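Local coordinates for ZT_dimer domain-containing protein (Thermotoga maritima, PDB 6VDA) that probably carries divalent metal ions such as zinc across the membrane as a cation diffusion facilitator, of which this is the metal-binding C-terminal domain, at residues A[13-18]-A[29-34]; A[23-28]-A[58-63]; A[42-47]-A[66-71]. All blocks are in the same frame, centred on the assembly; numbering follows the deposited sequence.

Interaction 1: A[13-18]-A[29-34]. With ZN (zinc ion), chain B.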
loop_
_atom_site.group_PDB
_atom_site.type_symbol
_atom_site.label_atom_id
_atom_site.label_comp_id
_atom_site.label_asym_id
_atom_site.label_seq_id
_atom_site.Cartn_x
_atom_site.Cartn_y
_atom_site.Cartn_z
ATOM N N ASP A 13 -21.427 -0.439 4.787
ATOM C CA ASP A 13 -22.059 0.620 5.621
ATOM C C ASP A 13 -21.174 0.857 6.848
ATOM O O ASP A 13 -20.827 2.020 7.090
ATOM C CB ASP A 13 -23.512 0.281 5.981
ATOM C CG ASP A 13 -24.512 0.485 4.848
ATOM O OD1 ASP A 13 -24.207 1.255 3.921
ATOM O OD2 ASP A 13 -25.600 -0.120 4.903
ATOM N N ASP A 14 -20.776 -0.209 7.551
ATOM C CA ASP A 14 -19.957 -0.145 8.798
ATOM C C ASP A 14 -18.557 0.417 8.494
ATOM O O ASP A 14 -18.055 1.205 9.311
ATOM C CB ASP A 14 -19.886 -1.515 9.484
ATOM C CG ASP A 14 -21.240 -2.020 9.962
ATOM O OD1 ASP A 14 -22.265 -1.431 9.556
ATOM O OD2 ASP A 14 -21.266 -2.996 10.736
ATOM N N ILE A 15 -17.944 0.018 7.374
ATOM C CA ILE A 15 -16.591 0.488 6.945
ATOM C C ILE A 15 -16.661 2.004 6.731
ATOM O O ILE A 15 -15.924 2.739 7.405
ATOM C CB ILE A 15 -16.121 -0.239 5.668
ATOM C CG1 ILE A 15 -15.944 -1.744 5.887
ATOM C CG2 ILE A 15 -14.857 0.405 5.115
ATOM C CD1 ILE A 15 -15.872 -2.548 4.606
ATOM N N PHE A 16 -17.545 2.450 5.834
ATOM C CA PHE A 16 -17.752 3.887 5.515
ATOM C C PHE A 16 -18.161 4.635 6.788
ATOM O O PHE A 16 -17.756 5.794 6.947
ATOM C CB PHE A 16 -18.744 4.050 4.361
ATOM C CG PHE A 16 -18.112 3.937 2.999
ATOM C CD1 PHE A 16 -17.466 5.024 2.430
ATOM C CD2 PHE A 16 -18.137 2.744 2.297
ATOM C CE1 PHE A 16 -16.879 4.924 1.178
ATOM C CE2 PHE A 16 -17.542 2.642 1.047
ATOM C CZ PHE A 16 -16.920 3.734 0.488
ATOM N N ALA A 17 -18.912 3.981 7.679
ATOM C CA ALA A 17 -19.355 4.554 8.971
ATOM C C ALA A 17 -18.130 4.884 9.832
ATOM O O ALA A 17 -18.097 5.974 10.404
ATOM C CB ALA A 17 -20.306 3.611 9.673
ATOM N N VAL A 18 -17.141 3.990 9.890
ATOM C CA VAL A 18 -15.881 4.193 10.673
ATOM C C VAL A 18 -15.013 5.298 10.045
ATOM O O VAL A 18 -14.411 6.067 10.812
ATOM C CB VAL A 18 -15.075 2.888 10.815
ATOM C CG1 VAL A 18 -13.718 3.150 11.458
ATOM C CG2 VAL A 18 -15.847 1.829 11.595
ATOM N N HIS A 29 -11.941 5.001 -1.754
ATOM C CA HIS A 29 -12.272 4.329 -3.042
ATOM C C HIS A 29 -11.509 3.006 -3.147
ATOM O O HIS A 29 -10.610 2.780 -2.311
ATOM C CB HIS A 29 -11.982 5.259 -4.230
ATOM C CG HIS A 29 -10.538 5.583 -4.440
ATOM N ND1 HIS A 29 -9.846 6.448 -3.613
ATOM C CD2 HIS A 29 -9.665 5.195 -5.401
ATOM C CE1 HIS A 29 -8.602 6.568 -4.047
ATOM N NE2 HIS A 29 -8.462 5.804 -5.144
ATOM N N ARG A 30 -11.845 2.189 -4.148
ATOM C CA ARG A 30 -11.329 0.802 -4.326
ATOM C C ARG A 30 -11.510 0.046 -3.008
ATOM O O ARG A 30 -10.601 -0.714 -2.601
ATOM C CB ARG A 30 -9.867 0.799 -4.789
ATOM C CG ARG A 30 -9.697 1.079 -6.273
ATOM C CD ARG A 30 -8.276 0.860 -6.759
ATOM N NE ARG A 30 -8.082 1.403 -8.099
ATOM C CZ ARG A 30 -6.938 1.364 -8.778
ATOM N NH1 ARG A 30 -5.865 0.797 -8.249
ATOM N NH2 ARG A 30 -6.873 1.895 -9.988
ATOM N N VAL A 31 -12.651 0.264 -2.364
ATOM C CA VAL A 31 -13.005 -0.413 -1.090
ATOM C C VAL A 31 -13.543 -1.797 -1.444
ATOM O O VAL A 31 -14.587 -1.876 -2.108
ATOM C CB VAL A 31 -14.001 0.417 -0.272
ATOM C CG1 VAL A 31 -14.287 -0.245 1.064
ATOM C CG2 VAL A 31 -13.495 1.843 -0.095
ATOM N N ARG A 32 -12.809 -2.835 -1.044
ATOM C CA ARG A 32 -13.023 -4.240 -1.464
ATOM C C ARG A 32 -13.036 -5.117 -0.207
ATOM O O ARG A 32 -12.272 -4.814 0.732
ATOM C CB ARG A 32 -11.940 -4.627 -2.480
ATOM N N ILE A 33 -13.897 -6.141 -0.197
ATOM C CA ILE A 33 -14.066 -7.133 0.907
ATOM C C ILE A 33 -13.851 -8.534 0.329
ATOM O O ILE A 33 -14.429 -8.812 -0.731
ATOM C CB ILE A 33 -15.469 -7.012 1.535
ATOM C CG1 ILE A 33 -15.769 -5.596 2.028
ATOM C CG2 ILE A 33 -15.660 -8.035 2.642
ATOM C CD1 ILE A 33 -17.246 -5.325 2.152
ATOM N N ARG A 34 -13.060 -9.374 1.004
ATOM C CA ARG A 34 -12.933 -10.829 0.717
ATOM C C ARG A 34 -13.400 -11.619 1.945
ATOM O O ARG A 34 -12.925 -11.304 3.046
ATOM C CB ARG A 34 -11.485 -11.202 0.381
ATOM C CG ARG A 34 -11.089 -11.004 -1.076
ATOM C CD ARG A 34 -10.678 -9.584 -1.426
ATOM N NE ARG A 34 -9.609 -9.076 -0.572
ATOM C CZ ARG A 34 -8.934 -7.947 -0.773
ATOM N NH1 ARG A 34 -9.192 -7.179 -1.820
ATOM N NH2 ARG A 34 -7.988 -7.595 0.079
HETATM ZN ZN ZN B . -6.465 5.043 -5.309
#
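Ile15 and Phe16 of helix 6-19 pack on Val31 and Ile33 of strand 26-36 in a wholly apolar helix-on-sheet contact. The short axes of 13-18 and 31-34 approach to 10.7 Å with 134° between their directions, a spacing that side chains must fill, and no hydrogen bond spans it. Ile15 supplies two branches: CG2 meets Val31 CG1 at 4.1 Å, while CD1 lies 4.0 Å from Ile33 CD1. In each pair the side chains run past one another in opposite directions, so methyls lie alongside. With Val31 CG1 anti to the backbone N (chi1 -176°), its two methyls are shared out, CG1 to Ile15 and CG2 to Phe16. Phe16 reaches the strand with CZ, 4.0 Å from Val31 CG2, the methyl standing oblique to the ring. The alternation of the strand sends Val31 and Ile33 to the helix and Arg32 to the other face. Just before the corner at Arg30, His29 points away from the helix and binds zinc through NE2 at 2.1 Å. Tyr12, one turn back on the helix, also covers Val31 and Ile33, while Ile15 continues inward to Ile42 of strand 39-48 and Met68 of helix 54-71.

Interaction 2: A[23-28]-A[58-63]. With SO4 (sulfate ion), chain C.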
loop_
_atom_site.group_PDB
_atom_site.type_symbol
_atom_site.label_atom_id
_atom_site.label_comp_id
_atom_site.label_asym_id
_atom_site.label_seq_id
_atom_site.Cartn_x
_atom_site.Cartn_y
_atom_site.Cartn_z
ATOM N N PRO A 23 -11.534 13.061 10.140
ATOM C CA PRO A 23 -11.774 14.265 9.340
ATOM C C PRO A 23 -10.777 14.484 8.191
ATOM O O PRO A 23 -11.145 15.095 7.219
ATOM C CB PRO A 23 -11.652 15.412 10.359
ATOM C CG PRO A 23 -10.766 14.859 11.456
ATOM C CD PRO A 23 -11.011 13.363 11.481
ATOM N N ASN A 24 -9.548 13.993 8.343
ATOM C CA ASN A 24 -8.441 14.176 7.365
ATOM C C ASN A 24 -8.391 12.982 6.388
ATOM O O ASN A 24 -7.521 12.991 5.494
ATOM C CB ASN A 24 -7.111 14.444 8.085
ATOM C CG ASN A 24 -6.884 13.586 9.315
ATOM O OD1 ASN A 24 -7.567 12.579 9.525
ATOM N ND2 ASN A 24 -5.933 13.990 10.145
ATOM N N VAL A 25 -9.297 12.002 6.525
ATOM C CA VAL A 25 -9.512 10.924 5.509
ATOM C C VAL A 25 -10.449 11.467 4.429
ATOM O O VAL A 25 -11.509 11.995 4.788
ATOM C CB VAL A 25 -10.075 9.636 6.131
ATOM C CG1 VAL A 25 -10.616 8.695 5.070
ATOM C CG2 VAL A 25 -9.036 8.940 6.990
ATOM N N HIS A 26 -10.054 11.371 3.160
ATOM C CA HIS A 26 -10.834 11.897 2.010
ATOM C C HIS A 26 -10.975 10.823 0.928
ATOM O O HIS A 26 -10.095 9.940 0.842
ATOM C CB HIS A 26 -10.200 13.196 1.493
ATOM C CG HIS A 26 -10.300 14.312 2.475
ATOM N ND1 HIS A 26 -11.493 14.944 2.748
ATOM C CD2 HIS A 26 -9.373 14.879 3.277
ATOM C CE1 HIS A 26 -11.295 15.864 3.665
ATOM N NE2 HIS A 26 -10.003 15.836 4.013
ATOM N N ASN A 27 -12.082 10.884 0.184
ATOM C CA ASN A 27 -12.322 10.122 -1.067
ATOM C C ASN A 27 -11.901 8.666 -0.898
ATOM O O ASN A 27 -11.083 8.166 -1.666
ATOM C CB ASN A 27 -11.569 10.753 -2.238
ATOM C CG ASN A 27 -12.029 10.215 -3.577
ATOM O OD1 ASN A 27 -11.258 10.159 -4.534
ATOM N ND2 ASN A 27 -13.287 9.820 -3.651
ATOM N N PRO A 28 -12.431 7.931 0.105
ATOM C CA PRO A 28 -12.208 6.489 0.177
ATOM C C PRO A 28 -12.750 5.845 -1.107
ATOM O O PRO A 28 -13.863 6.172 -1.494
ATOM C CB PRO A 28 -12.986 6.032 1.417
ATOM C CG PRO A 28 -13.992 7.156 1.667
ATOM C CD PRO A 28 -13.298 8.419 1.190
ATOM N N HIS A 58 0.784 7.306 8.348
ATOM C CA HIS A 58 0.949 5.906 8.817
ATOM C C HIS A 58 0.167 5.704 10.121
ATOM O O HIS A 58 -0.524 4.659 10.239
ATOM C CB HIS A 58 2.424 5.532 8.982
ATOM C CG HIS A 58 2.597 4.177 9.579
ATOM N ND1 HIS A 58 2.564 3.028 8.814
ATOM C CD2 HIS A 58 2.745 3.781 10.862
ATOM C CE1 HIS A 58 2.709 1.980 9.599
ATOM N NE2 HIS A 58 2.819 2.417 10.860
ATOM N N GLU A 59 0.310 6.641 11.063
ATOM C CA GLU A 59 -0.443 6.685 12.348
ATOM C C GLU A 59 -1.948 6.646 12.060
ATOM O O GLU A 59 -2.676 5.951 12.789
ATOM C CB GLU A 59 -0.106 7.956 13.135
ATOM C CG GLU A 59 1.045 7.792 14.110
ATOM C CD GLU A 59 1.503 9.086 14.774
ATOM O OE1 GLU A 59 0.820 10.126 14.604
ATOM O OE2 GLU A 59 2.551 9.054 15.450
ATOM N N LEU A 60 -2.389 7.396 11.048
ATOM C CA LEU A 60 -3.808 7.459 10.634
ATOM C C LEU A 60 -4.285 6.049 10.266
ATOM O O LEU A 60 -5.306 5.617 10.831
ATOM C CB LEU A 60 -3.951 8.436 9.464
ATOM C CG LEU A 60 -5.378 8.661 8.968
ATOM C CD1 LEU A 60 -6.297 9.084 10.108
ATOM C CD2 LEU A 60 -5.398 9.691 7.851
ATOM N N THR A 61 -3.555 5.339 9.398
ATOM C CA THR A 61 -3.939 3.983 8.924
ATOM C C THR A 61 -3.939 2.998 10.104
ATOM O O THR A 61 -4.806 2.106 10.123
ATOM C CB THR A 61 -3.056 3.500 7.767
ATOM O OG1 THR A 61 -1.767 3.188 8.289
ATOM C CG2 THR A 61 -2.945 4.519 6.654
ATOM N N VAL A 62 -3.014 3.138 11.052
ATOM C CA VAL A 62 -2.959 2.280 12.272
ATOM C C VAL A 62 -4.257 2.477 13.077
ATOM O O VAL A 62 -4.895 1.465 13.426
ATOM C CB VAL A 62 -1.700 2.582 13.107
ATOM C CG1 VAL A 62 -1.777 1.991 14.512
ATOM C CG2 VAL A 62 -0.441 2.108 12.395
ATOM N N LYS A 63 -4.648 3.728 13.339
ATOM C CA LYS A 63 -5.863 4.073 14.131
ATOM C C LYS A 63 -7.122 3.619 13.374
ATOM O O LYS A 63 -8.081 3.179 14.037
ATOM C CB LYS A 63 -5.892 5.574 14.437
ATOM C CG LYS A 63 -6.968 6.033 15.413
ATOM C CD LYS A 63 -6.639 5.795 16.877
HETATM S S SO4 C . -14.117 13.629 0.898
HETATM O O1 SO4 C . -14.282 12.313 1.454
HETATM O O2 SO4 C . -13.992 14.587 1.962
HETATM O O3 SO4 C . -15.261 13.959 0.092
HETATM O O4 SO4 C . -12.937 13.663 0.082
#
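Val25 and Leu60 bring the backbones closest, their CA atoms 8.4 Å apart, where the chain leading into strand 26-36 passes helix 54-71. That separation leaves the contact to side chains, and no hydrogen bond crosses it. Within the helix, His58 O receives Val62 N and also Thr61 OG1, the latter at 2.7 Å, so this carbonyl has two donors.

Leu60 carries the helical side. Its CG stands anti to the backbone N (chi1 -177°), which extends the fork toward 23-28. One methyl, CD2, meets Val25 CG2 at 3.8 Å, the two side chains crossing at a slant. The other, CD1, lies 3.8 Å from Asn24 OD1; here the amide runs alongside the leucine in the opposite direction, a van der Waals contact between a polar atom and a methyl. Cut back to an alanine here, the Leu60 side chain would lose CG and both methyls, which would probably open a gap beside Val25 CG2 and leave the Asn24 amide freer to turn.

The next residues face a different partner, a sulfate that probably came in with the crystallisation solution. His26 ND1 donates to sulfate O2 over 2.6 Å, nearly straight at 165°, with the sulfur in the plane of the ring at its edge; Asn27 N donates to O1 at 2.9 Å.

This is plain packing that joins helix 54-71 to the chain entering strand 26-36. Val25 also rests on Ile46 and Leu60 on Val48, both of strand 39-48, while Phe22 covers Leu60 from the loop after helix 6-19. Thr61 packs on Ile80 and Val82 of strand 75-84.

Interaction 3: A[42-47]-A[66-71]. With ZN (zinc ion), chain B.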
loop_
_atom_site.group_PDB
_atom_site.type_symbol
_atom_site.label_atom_id
_atom_site.label_comp_id
_atom_site.label_asym_id
_atom_site.label_seq_id
_atom_site.Cartn_x
_atom_site.Cartn_y
_atom_site.Cartn_z
ATOM N N ILE A 42 -10.368 -6.651 4.489
ATOM C CA ILE A 42 -10.779 -5.336 3.921
ATOM C C ILE A 42 -9.551 -4.602 3.394
ATOM O O ILE A 42 -8.551 -4.484 4.128
ATOM C CB ILE A 42 -11.528 -4.485 4.958
ATOM C CG1 ILE A 42 -12.794 -5.195 5.437
ATOM C CG2 ILE A 42 -11.830 -3.103 4.392
ATOM C CD1 ILE A 42 -13.369 -4.591 6.681
ATOM N N GLU A 43 -9.672 -4.092 2.173
ATOM C CA GLU A 43 -8.637 -3.283 1.493
ATOM C C GLU A 43 -9.300 -2.007 0.972
ATOM O O GLU A 43 -10.486 -2.067 0.601
ATOM C CB GLU A 43 -8.015 -4.143 0.401
ATOM C CG GLU A 43 -7.151 -3.386 -0.578
ATOM C CD GLU A 43 -6.377 -4.334 -1.475
ATOM O OE1 GLU A 43 -5.137 -4.234 -1.495
ATOM O OE2 GLU A 43 -7.022 -5.191 -2.123
ATOM N N MET A 44 -8.582 -0.884 0.977
ATOM C CA MET A 44 -9.137 0.407 0.507
ATOM C C MET A 44 -8.004 1.373 0.148
ATOM O O MET A 44 -6.874 1.195 0.638
ATOM C CB MET A 44 -10.036 1.027 1.581
ATOM C CG MET A 44 -9.305 1.506 2.825
ATOM S SD MET A 44 -10.459 2.055 4.119
ATOM C CE MET A 44 -11.011 0.486 4.782
ATOM N N ASP A 45 -8.312 2.354 -0.697
ATOM C CA ASP A 45 -7.474 3.558 -0.911
ATOM C C ASP A 45 -8.135 4.706 -0.155
ATOM O O ASP A 45 -9.370 4.764 -0.178
ATOM C CB ASP A 45 -7.339 3.892 -2.395
ATOM C CG ASP A 45 -6.575 2.841 -3.179
ATOM O OD1 ASP A 45 -6.223 1.823 -2.577
ATOM O OD2 ASP A 45 -6.333 3.061 -4.380
ATOM N N ILE A 46 -7.346 5.550 0.512
ATOM C CA ILE A 46 -7.820 6.863 1.036
ATOM C C ILE A 46 -6.930 7.954 0.446
ATOM O O ILE A 46 -5.785 7.657 0.077
ATOM C CB ILE A 46 -7.847 6.899 2.582
ATOM C CG1 ILE A 46 -6.452 6.729 3.188
ATOM C CG2 ILE A 46 -8.836 5.879 3.126
ATOM C CD1 ILE A 46 -6.376 7.081 4.652
ATOM N N GLU A 47 -7.443 9.180 0.405
ATOM C CA GLU A 47 -6.673 10.392 0.044
ATOM C C GLU A 47 -6.483 11.264 1.291
ATOM O O GLU A 47 -7.421 11.372 2.112
ATOM C CB GLU A 47 -7.394 11.122 -1.084
ATOM C CG GLU A 47 -7.346 10.360 -2.385
ATOM C CD GLU A 47 -8.079 11.033 -3.527
ATOM O OE1 GLU A 47 -7.995 12.270 -3.635
ATOM O OE2 GLU A 47 -8.734 10.318 -4.294
ATOM N N LYS A 66 -7.478 -0.136 13.709
ATOM C CA LYS A 66 -7.799 -0.394 15.136
ATOM C C LYS A 66 -9.312 -0.220 15.315
ATOM O O LYS A 66 -9.950 -1.155 15.840
ATOM C CB LYS A 66 -6.967 0.522 16.044
ATOM C CG LYS A 66 -6.799 0.056 17.485
ATOM N N GLU A 67 -9.868 0.893 14.822
ATOM C CA GLU A 67 -11.316 1.228 14.921
ATOM C C GLU A 67 -12.148 0.245 14.091
ATOM O O GLU A 67 -13.243 -0.128 14.562
ATOM C CB GLU A 67 -11.589 2.670 14.487
ATOM C CG GLU A 67 -11.278 3.690 15.567
ATOM C CD GLU A 67 -11.914 3.363 16.909
ATOM O OE1 GLU A 67 -13.153 3.150 16.945
ATOM O OE2 GLU A 67 -11.168 3.286 17.910
ATOM N N MET A 68 -11.662 -0.159 12.915
ATOM C CA MET A 68 -12.345 -1.160 12.051
ATOM C C MET A 68 -12.500 -2.466 12.841
ATOM O O MET A 68 -13.622 -2.979 12.903
ATOM C CB MET A 68 -11.555 -1.436 10.768
ATOM C CG MET A 68 -11.437 -0.232 9.851
ATOM S SD MET A 68 -12.943 0.120 8.917
ATOM C CE MET A 68 -12.997 -1.332 7.870
ATOM N N LEU A 69 -11.409 -2.961 13.437
ATOM C CA LEU A 69 -11.359 -4.257 14.169
ATOM C C LEU A 69 -12.269 -4.199 15.406
ATOM O O LEU A 69 -12.862 -5.239 15.736
ATOM C CB LEU A 69 -9.905 -4.574 14.541
ATOM C CG LEU A 69 -9.180 -5.557 13.618
ATOM C CD1 LEU A 69 -9.437 -5.245 12.156
ATOM C CD2 LEU A 69 -7.685 -5.577 13.894
ATOM N N LYS A 70 -12.385 -3.034 16.050
ATOM C CA LYS A 70 -13.228 -2.827 17.262
ATOM C C LYS A 70 -14.716 -2.852 16.879
ATOM O O LYS A 70 -15.525 -3.295 17.711
ATOM C CB LYS A 70 -12.895 -1.503 17.959
ATOM C CG LYS A 70 -11.668 -1.522 18.862
ATOM C CD LYS A 70 -11.579 -0.325 19.800
ATOM N N ARG A 71 -15.058 -2.385 15.677
ATOM C CA ARG A 71 -16.460 -2.185 15.209
ATOM C C ARG A 71 -17.099 -3.539 14.889
ATOM O O ARG A 71 -18.229 -3.787 15.356
ATOM C CB ARG A 71 -16.480 -1.288 13.968
ATOM C CG ARG A 71 -17.840 -1.151 13.299
ATOM C CD ARG A 71 -18.606 0.062 13.781
ATOM N NE ARG A 71 -19.772 0.317 12.946
ATOM C CZ ARG A 71 -20.476 1.447 12.946
ATOM N NH1 ARG A 71 -20.139 2.448 13.743
ATOM N NH2 ARG A 71 -21.521 1.572 12.148
HETATM ZN ZN ZN B . -6.465 5.043 -5.309
#
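Apolar contacts alone join Ile42 and Met44 of strand 39-48 to Met68 of helix 54-71, and all converge on one methyl group, Met68 CE. Ile42 CD1 comes to 3.5 Å from it, a snug approach, and Ile42 CG2 lies farther off at 4.1 Å; these two side chains cross at a slant. Met44 comes from two residues along on the same strand face and meets Met68 tip to tip, methyl to methyl, with 4.1 Å between the two CE atoms. Bends at chi2 (-77°) and chi3 (-66°) curl the end of Met68 so that its methyl, rather than its sulfur, makes the contact. The backbones stay well apart: the nearest CA atoms, those of Ile42 and Met68, are separated by 9.3 Å. No hydrogen bond crosses between the segments.

Metal coordination belongs to the other strand face. Asp45, between the inward-pointing Met44 and Ile46, binds zinc through OD2 at 2.2 Å. Its second oxygen, OD1, is hydrogen-bonded to His81, which probably helps fix the rotation of the carboxylate. His29, Glu83 and Glu89 complete the site.

Such packing of a helix against the strand it follows is characteristic of a beta-alpha-beta unit, here strand 39-48, helix 54-71 and strand 75-84. The unit lies in the family's cytoplasmic dimerisation domain, with apolar residues on the helix-covered face of the sheet and Asp45 among the zinc ligands on the other.

In the fold
All three contacts are made by side chains with no hydrogen bond across. Interactions 1 and 3 set helices against strands through apolar groups, while interaction 2 sets a helix against the chain leading into strand 26-36 and includes an amide oxygen beside a methyl. Interactions 2 and 3 are buried and share helix 54-71. Interaction 1 brings in helix 6-19 and is only partly buried, with Phe16 exposed; Ile15 CG1 nevertheless lies 3.6 Å from Met68 CE, merging it with the core of interaction 3. Phe16 likewise touches Pro28 of interaction 2. Interactions 1 and 3 each supply a ligand to the same zinc, and His29 O lies 2.8 Å from Asp45 N, a probable strand-pairing hydrogen bond, whereas interaction 2 borders a sulfate.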